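Local coordinates for hemolysin-related protein (Vibrio cholerae serotype O1, PDB 6MLT), which is a secreted, calcium-binding biofilm matrix protein that probably binds carbohydrate through a lectin domain and contributes to bacterial adhesion, at residues V239-I253 against R265-Q277. Numbering follows the deposited sequence.
Sequences VSVPASLSTPENSEI and RVNNLSNPGGSVQ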
loop_
_atom_site.group_PDB
_atom_site.type_symbol
_atom_site.label_atom_id
_atom_site.label_comp_id
_atom_site.label_asym_id
_atom_site.label_seq_id
_atom_site.Cartn_x
_atom_site.Cartn_y
_atom_site.Cartn_z
ATOM N N VAL A 239 13.307 -0.710 -2.816
ATOM C CA VAL A 239 14.236 0.379 -2.533
ATOM C C VAL A 239 14.890 0.854 -3.826
ATOM O O VAL A 239 15.127 0.068 -4.750
ATOM C CB VAL A 239 15.312 -0.041 -1.510
ATOM C CG1 VAL A 239 14.667 -0.508 -0.213
ATOM C CG2 VAL A 239 16.212 -1.138 -2.079
ATOM N N SER A 240 15.211 2.148 -3.867
ATOM C CA SER A 240 15.865 2.791 -5.005
ATOM C C SER A 240 17.168 3.440 -4.561
ATOM O O SER A 240 17.203 4.140 -3.543
ATOM C CB SER A 240 14.959 3.862 -5.636
ATOM O OG SER A 240 13.856 3.298 -6.322
ATOM N N VAL A 241 18.227 3.222 -5.337
ATOM C CA VAL A 241 19.505 3.910 -5.167
ATOM C C VAL A 241 19.757 4.720 -6.433
ATOM O O VAL A 241 20.071 4.131 -7.477
ATOM C CB VAL A 241 20.650 2.918 -4.914
ATOM C CG1 VAL A 241 21.977 3.656 -4.755
ATOM C CG2 VAL A 241 20.357 2.064 -3.687
ATOM N N PRO A 242 19.633 6.045 -6.409
ATOM C CA PRO A 242 19.759 6.809 -7.660
ATOM C C PRO A 242 21.193 7.050 -8.096
ATOM O O PRO A 242 21.475 7.141 -9.295
ATOM C CB PRO A 242 19.052 8.132 -7.334
ATOM C CG PRO A 242 19.139 8.263 -5.847
ATOM C CD PRO A 242 19.097 6.862 -5.305
ATOM N N ALA A 243 22.108 7.142 -7.137
ATOM C CA ALA A 243 23.496 7.465 -7.441
ATOM C C ALA A 243 23.556 8.729 -8.298
ATOM O O ALA A 243 22.788 9.668 -8.069
ATOM C CB ALA A 243 24.174 6.280 -8.133
ATOM N N SER A 244 24.450 8.777 -9.282
ATOM C CA SER A 244 24.566 9.950 -10.135
ATOM C C SER A 244 24.820 9.506 -11.567
ATOM O O SER A 244 25.181 8.360 -11.832
ATOM C CB SER A 244 25.696 10.872 -9.670
ATOM O OG SER A 244 26.949 10.305 -10.015
ATOM N N LEU A 245 24.639 10.442 -12.497
ATOM C CA LEU A 245 24.794 10.102 -13.900
ATOM C C LEU A 245 26.226 9.707 -14.236
ATOM O O LEU A 245 26.443 8.977 -15.205
ATOM C CB LEU A 245 24.350 11.275 -14.771
ATOM C CG LEU A 245 24.204 11.008 -16.272
ATOM C CD1 LEU A 245 23.243 9.859 -16.547
ATOM C CD2 LEU A 245 23.731 12.279 -16.967
ATOM N N SER A 246 27.206 10.160 -13.454
ATOM C CA SER A 246 28.590 9.765 -13.679
ATOM C C SER A 246 28.971 8.493 -12.933
ATOM O O SER A 246 30.075 7.979 -13.145
ATOM C CB SER A 246 29.536 10.897 -13.271
ATOM O OG SER A 246 29.439 11.159 -11.889
ATOM N N THR A 247 28.095 7.970 -12.064
ATOM C CA THR A 247 28.347 6.699 -11.379
ATOM C C THR A 247 27.151 5.766 -11.547
ATOM O O THR A 247 26.604 5.253 -10.571
ATOM C CB THR A 247 28.651 6.924 -9.900
ATOM O OG1 THR A 247 27.546 7.589 -9.271
ATOM C CG2 THR A 247 29.924 7.752 -9.723
ATOM N N PRO A 248 26.719 5.523 -12.786
ATOM C CA PRO A 248 25.508 4.714 -12.993
ATOM C C PRO A 248 25.645 3.292 -12.493
ATOM O O PRO A 248 24.629 2.658 -12.177
ATOM C CB PRO A 248 25.314 4.758 -14.515
ATOM C CG PRO A 248 26.681 4.992 -15.058
ATOM C CD PRO A 248 27.375 5.881 -14.055
ATOM N N GLU A 249 26.870 2.775 -12.407
ATOM C CA GLU A 249 27.097 1.426 -11.906
ATOM C C GLU A 249 26.692 1.278 -10.445
ATOM O O GLU A 249 26.563 0.150 -9.960
ATOM C CB GLU A 249 28.573 1.044 -12.077
ATOM C CG GLU A 249 29.559 1.826 -11.201
ATOM C CD GLU A 249 29.948 3.194 -11.773
ATOM O OE1 GLU A 249 29.313 3.653 -12.751
ATOM O OE2 GLU A 249 30.899 3.810 -11.240
ATOM N N ASN A 250 26.511 2.390 -9.734
ATOM C CA ASN A 250 26.123 2.370 -8.330
ATOM C C ASN A 250 24.617 2.469 -8.116
ATOM O O ASN A 250 24.161 2.329 -6.974
ATOM C CB ASN A 250 26.811 3.516 -7.576
ATOM C CG ASN A 250 28.305 3.298 -7.435
ATOM O OD1 ASN A 250 28.800 2.204 -7.685
ATOM N ND2 ASN A 250 29.025 4.335 -7.020
ATOM N N SER A 251 23.838 2.707 -9.167
ATOM C CA SER A 251 22.397 2.806 -9.014
ATOM C C SER A 251 21.769 1.419 -9.047
ATOM O O SER A 251 22.362 0.453 -9.538
ATOM C CB SER A 251 21.791 3.681 -10.114
ATOM O OG SER A 251 21.925 3.085 -11.397
ATOM N N GLU A 252 20.558 1.325 -8.506
ATOM C CA GLU A 252 19.825 0.072 -8.575
ATOM C C GLU A 252 18.391 0.288 -8.120
ATOM O O GLU A 252 18.049 1.302 -7.504
ATOM C CB GLU A 252 20.485 -1.016 -7.723
ATOM C CG GLU A 252 20.424 -0.772 -6.224
ATOM C CD GLU A 252 21.075 -1.899 -5.440
ATOM O OE1 GLU A 252 22.298 -1.834 -5.190
ATOM O OE2 GLU A 252 20.364 -2.866 -5.096
ATOM N N ILE A 253 17.555 -0.679 -8.477
ATOM C CA ILE A 253 16.264 -0.902 -7.843
ATOM C C ILE A 253 16.287 -2.323 -7.305
ATOM O O ILE A 253 16.820 -3.231 -7.955
ATOM C CB ILE A 253 15.085 -0.699 -8.814
ATOM C CG1 ILE A 253 13.769 -0.940 -8.075
ATOM C CG2 ILE A 253 15.203 -1.637 -10.011
ATOM C CD1 ILE A 253 12.649 -0.057 -8.521
ATOM N N ARG A 265 17.355 -7.745 -7.655
ATOM C CA ARG A 265 17.836 -6.384 -7.834
ATOM C C ARG A 265 18.257 -6.201 -9.284
ATOM O O ARG A 265 18.599 -7.164 -9.976
ATOM C CB ARG A 265 19.005 -6.062 -6.895
ATOM C CG ARG A 265 20.286 -6.808 -7.207
ATOM C CD ARG A 265 21.403 -6.463 -6.228
ATOM N NE ARG A 265 21.944 -5.115 -6.423
ATOM C CZ ARG A 265 22.789 -4.776 -7.394
ATOM N NH1 ARG A 265 23.187 -5.672 -8.288
ATOM N NH2 ARG A 265 23.238 -3.533 -7.479
ATOM N N VAL A 266 18.214 -4.954 -9.736
ATOM C CA VAL A 266 18.558 -4.600 -11.105
ATOM C C VAL A 266 19.450 -3.368 -11.079
ATOM O O VAL A 266 19.109 -2.361 -10.451
ATOM C CB VAL A 266 17.302 -4.334 -11.958
ATOM C CG1 VAL A 266 17.684 -3.768 -13.326
ATOM C CG2 VAL A 266 16.494 -5.629 -12.134
ATOM N N ASN A 267 20.591 -3.452 -11.753
ATOM C CA ASN A 267 21.359 -2.281 -12.150
ATOM C C ASN A 267 21.206 -2.166 -13.657
ATOM O O ASN A 267 21.498 -3.123 -14.381
ATOM C CB ASN A 267 22.830 -2.400 -11.760
ATOM C CG ASN A 267 23.684 -1.344 -12.426
ATOM O OD1 ASN A 267 24.406 -1.628 -13.380
ATOM N ND2 ASN A 267 23.564 -0.106 -11.962
ATOM N N ASN A 268 20.719 -1.022 -14.121
ATOM C CA ASN A 268 20.341 -0.855 -15.522
ATOM C C ASN A 268 21.104 0.331 -16.105
ATOM O O ASN A 268 20.696 1.484 -15.937
ATOM C CB ASN A 268 18.840 -0.660 -15.658
ATOM C CG ASN A 268 18.409 -0.549 -17.103
ATOM O OD1 ASN A 268 19.228 -0.677 -18.017
ATOM N ND2 ASN A 268 17.124 -0.321 -17.321
ATOM N N LEU A 269 22.198 0.041 -16.815
ATOM C CA LEU A 269 23.024 1.105 -17.374
ATOM C C LEU A 269 22.341 1.821 -18.533
ATOM O O LEU A 269 22.706 2.962 -18.835
ATOM C CB LEU A 269 24.374 0.539 -17.820
ATOM C CG LEU A 269 25.237 -0.032 -16.687
ATOM C CD1 LEU A 269 26.505 -0.663 -17.242
ATOM C CD2 LEU A 269 25.590 1.034 -15.655
ATOM N N SER A 270 21.363 1.184 -19.187
ATOM C CA SER A 270 20.582 1.850 -20.222
ATOM C C SER A 270 19.534 2.802 -19.653
ATOM O O SER A 270 18.955 3.583 -20.415
ATOM C CB SER A 270 19.900 0.809 -21.116
ATOM O OG SER A 270 18.807 0.204 -20.446
ATOM N N ASN A 271 19.274 2.759 -18.339
ATOM C CA ASN A 271 18.373 3.699 -17.683
ATOM C C ASN A 271 18.741 3.755 -16.208
ATOM O O ASN A 271 18.027 3.202 -15.361
ATOM C CB ASN A 271 16.909 3.291 -17.856
ATOM C CG ASN A 271 15.943 4.277 -17.210
ATOM O OD1 ASN A 271 16.208 5.481 -17.147
ATOM N ND2 ASN A 271 14.807 3.769 -16.741
ATOM N N PRO A 272 19.850 4.394 -15.871
ATOM C CA PRO A 272 20.309 4.435 -14.481
ATOM C C PRO A 272 19.490 5.426 -13.663
ATOM O O PRO A 272 18.589 6.100 -14.160
ATOM C CB PRO A 272 21.769 4.884 -14.613
ATOM C CG PRO A 272 21.773 5.728 -15.829
ATOM C CD PRO A 272 20.778 5.099 -16.775
ATOM N N GLY A 273 19.830 5.507 -12.385
ATOM C CA GLY A 273 19.150 6.412 -11.494
ATOM C C GLY A 273 17.871 5.813 -10.933
ATOM O O GLY A 273 17.644 4.599 -10.952
ATOM N N GLY A 274 17.018 6.705 -10.435
ATOM C CA GLY A 274 15.784 6.318 -9.784
ATOM C C GLY A 274 15.855 6.507 -8.280
ATOM O O GLY A 274 16.724 5.922 -7.624
ATOM N N SER A 275 14.963 7.334 -7.718
ATOM C CA SER A 275 14.938 7.587 -6.282
ATOM C C SER A 275 13.685 7.079 -5.588
ATOM O O SER A 275 13.682 6.984 -4.354
ATOM C CB SER A 275 15.051 9.091 -5.988
ATOM O OG SER A 275 13.792 9.737 -6.134
ATOM N N VAL A 276 12.623 6.770 -6.334
ATOM C CA VAL A 276 11.318 6.504 -5.742
ATOM C C VAL A 276 10.526 5.654 -6.721
ATOM O O VAL A 276 10.767 5.690 -7.931
ATOM C CB VAL A 276 10.584 7.829 -5.401
ATOM C CG1 VAL A 276 10.287 8.622 -6.668
ATOM C CG2 VAL A 276 9.294 7.566 -4.623
ATOM N N GLN A 277 9.594 4.866 -6.184
ATOM C CA GLN A 277 8.738 4.000 -6.973
ATOM C C GLN A 277 7.301 4.140 -6.505
ATOM O O GLN A 277 7.028 4.605 -5.395
ATOM C CB GLN A 277 9.122 2.514 -6.848
ATOM C CG GLN A 277 10.519 2.241 -6.375
ATOM C CD GLN A 277 10.746 2.553 -4.890
ATOM O OE1 GLN A 277 9.822 2.556 -4.079
ATOM N NE2 GLN A 277 11.986 2.828 -4.545
HETATM O O HOH W 1 16.007 2.868 -8.682
HETATM O O HOH W 2 20.097 0.990 -12.160
#
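Asn267 reaches across to the turn at 248-251, where its amide nitrogen ND2 donates both hydrogens: one to Ser251 O at 2.8 Å, the other to Pro248 O at 3.0 Å. Both acceptors lie close to the amide plane, a division of labour that suits the NH2 group of asparagine; CG anti to the backbone N (chi1 167°) carries the amide over to them. Pro248 O also accepts from Ser251 N and Ser251 OG, so three donors converge on this one oxygen, two from within the turn and one from across the contact. Ser251 OG in addition takes a weak bond from Gly273 N and a normal one from a water, which in turn accepts from Asn268 N. Next to this polar knot the rigid ring of Pro248 packs its CB on Pro272 CB at 3.5 Å, while Leu269 crosses Pro248 at about a right angle, its CD2 meeting the ring.

Farther along, Arg265 grips Glu252 side-on, NH2 to OE1 at 3.0 Å and NE to OE2 at 3.1 Å. The carboxylate and guanidinium planes stand 77° apart, and both nitrogens approach from above the carboxylate; Tyr215 also bonds OE2. Ile253 and Val266, branched residues suited to a strand, pair antiparallel through two backbone bonds and lie side by side. At the far end Gln277 NE2 gives Ser240 OG a bond of 2.6 Å and Phe223 O another. Gly273 and Gly274 adopt backbone angles at which a side chain would hit the preceding carbonyl oxygen; Gly273 CA makes a CA-H...O contact with Pro242 O at 3.3 Å. Thus the link from strand 262-266 to strand 277-279, first of the following sheet, packs on the loop joining strands 236-241 and 252-256, consistent with the connection between successive beta-propeller blades.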